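Local coordinates for uncharacterized protein (Helicobacter pylori, PDB 4O5J) that serves as an outer-membrane adhesin whose extracellular domain probably attaches the bacterium to host tissue by binding sialic acid-bearing glycans, at residues A313-K325 with P336-Q348. Sequence-based numbering, arbitrary orientation.
Sequences AEQYKYLEKAYLK and PYRQVVNLNQEVQ
Y323 meets Y337, R338, V340 and V341, and of all residues here it has the largest area buried by the other segment. Y323 CB lies 3.1 Å from Y337 O. From there chi1 of 71° sets CG between the backbone N and carbonyl carbon, which lays the ring along R338, V340 and V341. Y323 CD2 meets V340 CG1 at 3.5 Å, near the ring plane, so the valine abuts an edge. CD1 and CE1 of Y323, the opposite flank from CD2, come obliquely near R338 NH1, although the ring and guanidinium planes are nearly perpendicular and the arginine is poorly ordered. CE2, CZ and OH finish beside V341, with Y323 OH 4.0 Å from V341 CG2.

V340 also packs its two methyls against the last carbonyls of helix 313-320: CG2 sits 3.1 Å from L319 O and CG1 equally near E320 O. The side chain of L319 packs through CD2 on L343 CD2 at 3.8 Å. About one turn back toward the helix N-terminus, Y316, its CG anti to the backbone N, extends its OH to accept a bond from N344 ND2 (2.7 Å, 161° at the hydrogen); the oxygen lies close to the amide plane. E320 OE2 stops against N344 CB, while OE1 makes a weak, long salt bridge to K317 NZ.

L319 also touches V242 and I246 of helix 241-268, and A322 touches L100 of helix 82-101. The N-to-C directions of helix 313-320 and segment 343-348 differ by 121°: the connection between helix 313-320 and long helix 343-396, which includes two 3-10 segments, folds back on itself in this mainly helical adhesion domain.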
loop_
_atom_site.group_PDB
_atom_site.type_symbol
_atom_site.label_atom_id
_atom_site.label_comp_id
_atom_site.label_asym_id
_atom_site.label_seq_id
_atom_site.Cartn_x
_atom_site.Cartn_y
_atom_site.Cartn_z
ATOM N N ALA A 313 0.650 4.888 -17.845
ATOM C CA ALA A 313 1.963 5.507 -17.943
ATOM C C ALA A 313 1.900 7.013 -18.123
ATOM O O ALA A 313 2.692 7.728 -17.533
ATOM C CB ALA A 313 2.851 4.824 -19.111
ATOM N N GLU A 314 1.031 7.500 -18.991
ATOM C CA GLU A 314 0.986 8.908 -19.264
ATOM C C GLU A 314 0.412 9.666 -18.052
ATOM O O GLU A 314 0.845 10.782 -17.762
ATOM C CB GLU A 314 0.089 9.155 -20.481
ATOM C CG GLU A 314 0.068 10.619 -20.876
ATOM C CD GLU A 314 1.399 11.153 -21.412
ATOM O OE1 GLU A 314 2.165 10.337 -21.986
ATOM O OE2 GLU A 314 1.661 12.383 -21.289
ATOM N N GLN A 315 -0.567 9.091 -17.377
ATOM C CA GLN A 315 -1.121 9.725 -16.164
ATOM C C GLN A 315 -0.060 9.745 -15.068
ATOM O O GLN A 315 0.075 10.739 -14.359
ATOM C CB GLN A 315 -2.377 9.010 -15.683
ATOM C CG GLN A 315 -3.523 9.187 -16.659
ATOM C CD GLN A 315 -4.729 8.381 -16.218
ATOM O OE1 GLN A 315 -4.818 7.951 -15.078
ATOM N NE2 GLN A 315 -5.689 8.189 -17.134
ATOM N N TYR A 316 0.715 8.682 -14.949
ATOM C CA TYR A 316 1.756 8.620 -13.946
ATOM C C TYR A 316 2.796 9.696 -14.259
ATOM O O TYR A 316 3.302 10.370 -13.335
ATOM C CB TYR A 316 2.386 7.220 -13.909
ATOM C CG TYR A 316 3.409 7.043 -12.826
ATOM C CD1 TYR A 316 3.012 6.983 -11.486
ATOM C CD2 TYR A 316 4.784 6.979 -13.085
ATOM C CE1 TYR A 316 3.919 6.849 -10.455
ATOM C CE2 TYR A 316 5.719 6.845 -12.018
ATOM C CZ TYR A 316 5.268 6.777 -10.719
ATOM O OH TYR A 316 6.145 6.625 -9.660
ATOM N N LYS A 317 3.120 9.862 -15.557
ATOM C CA LYS A 317 4.117 10.869 -15.941
ATOM C C LYS A 317 3.656 12.263 -15.482
ATOM O O LYS A 317 4.457 13.052 -15.006
ATOM C CB LYS A 317 4.387 10.835 -17.477
ATOM C CG LYS A 317 5.354 11.864 -17.991
ATOM C CD LYS A 317 6.750 11.777 -17.355
ATOM C CE LYS A 317 7.517 10.480 -17.673
ATOM N NZ LYS A 317 8.791 10.229 -16.878
ATOM N N TYR A 318 2.375 12.584 -15.662
ATOM C CA TYR A 318 1.821 13.889 -15.226
ATOM C C TYR A 318 1.981 14.019 -13.697
ATOM O O TYR A 318 2.451 15.033 -13.207
ATOM C CB TYR A 318 0.351 14.010 -15.571
ATOM C CG TYR A 318 0.056 14.614 -16.882
ATOM C CD1 TYR A 318 -0.469 15.918 -16.973
ATOM C CD2 TYR A 318 0.303 13.923 -18.104
ATOM C CE1 TYR A 318 -0.772 16.485 -18.183
ATOM C CE2 TYR A 318 -0.019 14.539 -19.334
ATOM C CZ TYR A 318 -0.530 15.795 -19.366
ATOM O OH TYR A 318 -0.819 16.430 -20.589
ATOM N N LEU A 319 1.632 12.970 -12.975
ATOM C CA LEU A 319 1.767 12.934 -11.527
ATOM C C LEU A 319 3.227 13.167 -11.100
ATOM O O LEU A 319 3.504 13.999 -10.237
ATOM C CB LEU A 319 1.298 11.581 -11.018
ATOM C CG LEU A 319 1.204 11.374 -9.511
ATOM C CD1 LEU A 319 0.140 12.322 -8.872
ATOM C CD2 LEU A 319 0.787 9.922 -9.264
ATOM N N GLU A 320 4.176 12.448 -11.692
ATOM C CA GLU A 320 5.598 12.613 -11.350
ATOM C C GLU A 320 6.076 14.014 -11.654
ATOM O O GLU A 320 6.984 14.509 -10.992
ATOM C CB GLU A 320 6.454 11.697 -12.235
ATOM C CG GLU A 320 6.477 10.328 -11.718
ATOM C CD GLU A 320 7.418 9.490 -12.551
ATOM O OE1 GLU A 320 7.341 9.687 -13.815
ATOM O OE2 GLU A 320 8.185 8.648 -11.948
ATOM N N LYS A 321 5.486 14.659 -12.658
ATOM C CA LYS A 321 6.019 15.952 -13.115
ATOM C C LYS A 321 5.137 17.110 -12.656
ATOM O O LYS A 321 5.278 18.251 -13.126
ATOM C CB LYS A 321 6.191 15.961 -14.624
ATOM C CG LYS A 321 7.154 14.926 -15.154
ATOM C CD LYS A 321 8.538 15.311 -14.902
ATOM C CE LYS A 321 9.459 14.357 -15.628
ATOM N NZ LYS A 321 10.770 14.996 -15.435
ATOM N N ALA A 322 4.193 16.819 -11.757
ATOM C CA ALA A 322 3.161 17.797 -11.364
ATOM C C ALA A 322 3.806 19.081 -10.854
ATOM O O ALA A 322 3.223 20.147 -10.975
ATOM C CB ALA A 322 2.211 17.198 -10.302
ATOM N N TYR A 323 5.033 18.979 -10.322
ATOM C CA TYR A 323 5.682 20.125 -9.729
ATOM C C TYR A 323 6.158 21.089 -10.793
ATOM O O TYR A 323 6.536 22.210 -10.456
ATOM C CB TYR A 323 6.859 19.706 -8.845
ATOM C CG TYR A 323 8.045 19.180 -9.640
ATOM C CD1 TYR A 323 9.119 20.001 -9.974
ATOM C CD2 TYR A 323 8.080 17.856 -10.082
ATOM C CE1 TYR A 323 10.192 19.496 -10.697
ATOM C CE2 TYR A 323 9.170 17.351 -10.816
ATOM C CZ TYR A 323 10.203 18.174 -11.109
ATOM O OH TYR A 323 11.270 17.686 -11.838
ATOM N N LEU A 324 6.158 20.671 -12.058
ATOM C CA LEU A 324 6.580 21.520 -13.171
ATOM C C LEU A 324 5.382 22.242 -13.800
ATOM O O LEU A 324 5.532 22.995 -14.753
ATOM C CB LEU A 324 7.303 20.697 -14.261
ATOM C CG LEU A 324 8.651 20.203 -13.749
ATOM C CD1 LEU A 324 9.197 19.134 -14.674
ATOM C CD2 LEU A 324 9.634 21.360 -13.580
ATOM N N LYS A 325 4.192 21.998 -13.285
ATOM C CA LYS A 325 3.003 22.645 -13.818
ATOM C C LYS A 325 3.128 24.157 -13.779
ATOM O O LYS A 325 3.539 24.703 -12.764
ATOM C CB LYS A 325 1.792 22.179 -13.065
ATOM C CG LYS A 325 0.467 22.634 -13.600
ATOM C CD LYS A 325 -0.628 21.966 -12.745
ATOM C CE LYS A 325 -1.940 22.724 -12.927
ATOM N NZ LYS A 325 -2.963 22.299 -11.958
ATOM N N PRO A 336 6.217 25.322 -5.766
ATOM C CA PRO A 336 5.318 24.240 -6.223
ATOM C C PRO A 336 5.524 23.004 -5.349
ATOM O O PRO A 336 6.500 22.981 -4.576
ATOM C CB PRO A 336 5.794 23.952 -7.658
ATOM C CG PRO A 336 7.257 24.370 -7.652
ATOM C CD PRO A 336 7.311 25.573 -6.727
ATOM N N TYR A 337 4.646 21.993 -5.446
ATOM C CA TYR A 337 4.846 20.753 -4.685
ATOM C C TYR A 337 5.979 19.841 -5.247
ATOM O O TYR A 337 5.709 18.966 -6.071
ATOM C CB TYR A 337 3.514 20.002 -4.504
ATOM C CG TYR A 337 3.640 18.782 -3.689
ATOM C CD1 TYR A 337 3.900 18.899 -2.310
ATOM C CD2 TYR A 337 3.502 17.482 -4.279
ATOM C CE1 TYR A 337 4.030 17.748 -1.538
ATOM C CE2 TYR A 337 3.618 16.304 -3.490
ATOM C CZ TYR A 337 3.889 16.459 -2.111
ATOM O OH TYR A 337 4.015 15.356 -1.222
ATOM N N ARG A 338 7.226 20.070 -4.788
ATOM C CA ARG A 338 8.435 19.399 -5.314
ATOM C C ARG A 338 8.632 17.969 -4.808
ATOM O O ARG A 338 9.347 17.185 -5.456
ATOM C CB ARG A 338 9.688 20.237 -5.079
ATOM C CG ARG A 338 9.740 21.443 -6.029
ATOM C CD ARG A 338 11.052 22.209 -5.997
ATOM N NE ARG A 338 12.182 21.363 -6.373
ATOM C CZ ARG A 338 12.621 21.163 -7.620
ATOM N NH1 ARG A 338 12.012 21.737 -8.666
ATOM N NH2 ARG A 338 13.684 20.374 -7.816
ATOM N N GLN A 339 7.977 17.628 -3.682
ATOM C CA GLN A 339 8.096 16.313 -3.043
ATOM C C GLN A 339 7.837 15.195 -4.069
ATOM O O GLN A 339 8.384 14.093 -3.959
ATOM C CB GLN A 339 7.128 16.182 -1.813
ATOM C CG GLN A 339 7.625 16.887 -0.605
ATOM C CD GLN A 339 8.896 16.222 -0.182
ATOM O OE1 GLN A 339 8.913 15.018 0.041
ATOM N NE2 GLN A 339 9.981 16.977 -0.118
ATOM N N VAL A 340 7.011 15.500 -5.070
ATOM C CA VAL A 340 6.597 14.553 -6.081
ATOM C C VAL A 340 7.837 14.004 -6.869
ATOM O O VAL A 340 7.735 13.027 -7.622
ATOM C CB VAL A 340 5.477 15.191 -6.976
ATOM C CG1 VAL A 340 6.039 15.737 -8.280
ATOM C CG2 VAL A 340 4.366 14.195 -7.233
ATOM N N VAL A 341 9.008 14.620 -6.656
ATOM C CA VAL A 341 10.203 14.234 -7.351
ATOM C C VAL A 341 10.770 12.975 -6.660
ATOM O O VAL A 341 11.538 12.215 -7.245
ATOM C CB VAL A 341 11.192 15.422 -7.411
ATOM C CG1 VAL A 341 12.083 15.468 -6.175
ATOM C CG2 VAL A 341 12.002 15.330 -8.651
ATOM N N ASN A 342 10.376 12.751 -5.415
ATOM C CA ASN A 342 10.763 11.548 -4.696
ATOM C C ASN A 342 9.823 10.391 -4.922
ATOM O O ASN A 342 10.086 9.299 -4.436
ATOM C CB ASN A 342 10.826 11.828 -3.197
ATOM C CG ASN A 342 11.799 12.957 -2.886
ATOM O OD1 ASN A 342 12.872 13.030 -3.466
ATOM N ND2 ASN A 342 11.418 13.852 -2.003
ATOM N N LEU A 343 8.717 10.629 -5.640
ATOM C CA LEU A 343 7.628 9.636 -5.713
ATOM C C LEU A 343 8.091 8.289 -6.267
ATOM O O LEU A 343 7.900 7.239 -5.645
ATOM C CB LEU A 343 6.453 10.167 -6.511
ATOM C CG LEU A 343 5.334 9.173 -6.642
ATOM C CD1 LEU A 343 4.861 8.674 -5.259
ATOM C CD2 LEU A 343 4.180 9.748 -7.466
ATOM N N ASN A 344 8.719 8.320 -7.421
ATOM C CA ASN A 344 9.061 7.110 -8.062
ATOM C C ASN A 344 10.063 6.254 -7.249
ATOM O O ASN A 344 9.973 5.022 -7.225
ATOM C CB ASN A 344 9.531 7.350 -9.481
ATOM C CG ASN A 344 9.619 6.036 -10.234
ATOM O OD1 ASN A 344 10.694 5.471 -10.383
ATOM N ND2 ASN A 344 8.463 5.467 -10.573
ATOM N N GLN A 345 11.004 6.889 -6.577
ATOM C CA GLN A 345 11.943 6.179 -5.740
ATOM C C GLN A 345 11.173 5.494 -4.582
ATOM O O GLN A 345 11.427 4.334 -4.231
ATOM C CB GLN A 345 12.994 7.149 -5.193
ATOM C CG GLN A 345 13.778 6.584 -4.041
ATOM C CD GLN A 345 14.698 5.430 -4.502
ATOM O OE1 GLN A 345 15.704 5.670 -5.165
ATOM N NE2 GLN A 345 14.344 4.177 -4.170
ATOM N N GLU A 346 10.204 6.197 -4.012
ATOM C CA GLU A 346 9.429 5.624 -2.902
ATOM C C GLU A 346 8.597 4.425 -3.366
ATOM O O GLU A 346 8.482 3.409 -2.655
ATOM C CB GLU A 346 8.518 6.685 -2.335
ATOM C CG GLU A 346 9.294 7.767 -1.641
ATOM C CD GLU A 346 8.425 8.985 -1.304
ATOM O OE1 GLU A 346 7.261 9.064 -1.748
ATOM O OE2 GLU A 346 8.908 9.891 -0.610
ATOM N N VAL A 347 8.003 4.538 -4.547
ATOM C CA VAL A 347 7.227 3.455 -5.122
ATOM C C VAL A 347 8.125 2.233 -5.379
ATOM O O VAL A 347 7.759 1.088 -5.051
ATOM C CB VAL A 347 6.530 3.893 -6.432
ATOM C CG1 VAL A 347 5.921 2.679 -7.158
ATOM C CG2 VAL A 347 5.484 4.950 -6.109
ATOM N N GLN A 348 9.313 2.474 -5.929
ATOM C CA GLN A 348 10.236 1.360 -6.209
ATOM C C GLN A 348 10.655 0.708 -4.902
ATOM O O GLN A 348 10.825 -0.498 -4.817
ATOM C CB GLN A 348 11.458 1.841 -6.950
ATOM C CG GLN A 348 11.132 2.305 -8.383
ATOM C CD GLN A 348 10.329 1.274 -9.200
ATOM O OE1 GLN A 348 10.749 0.113 -9.346
ATOM N NE2 GLN A 348 9.181 1.705 -9.749
#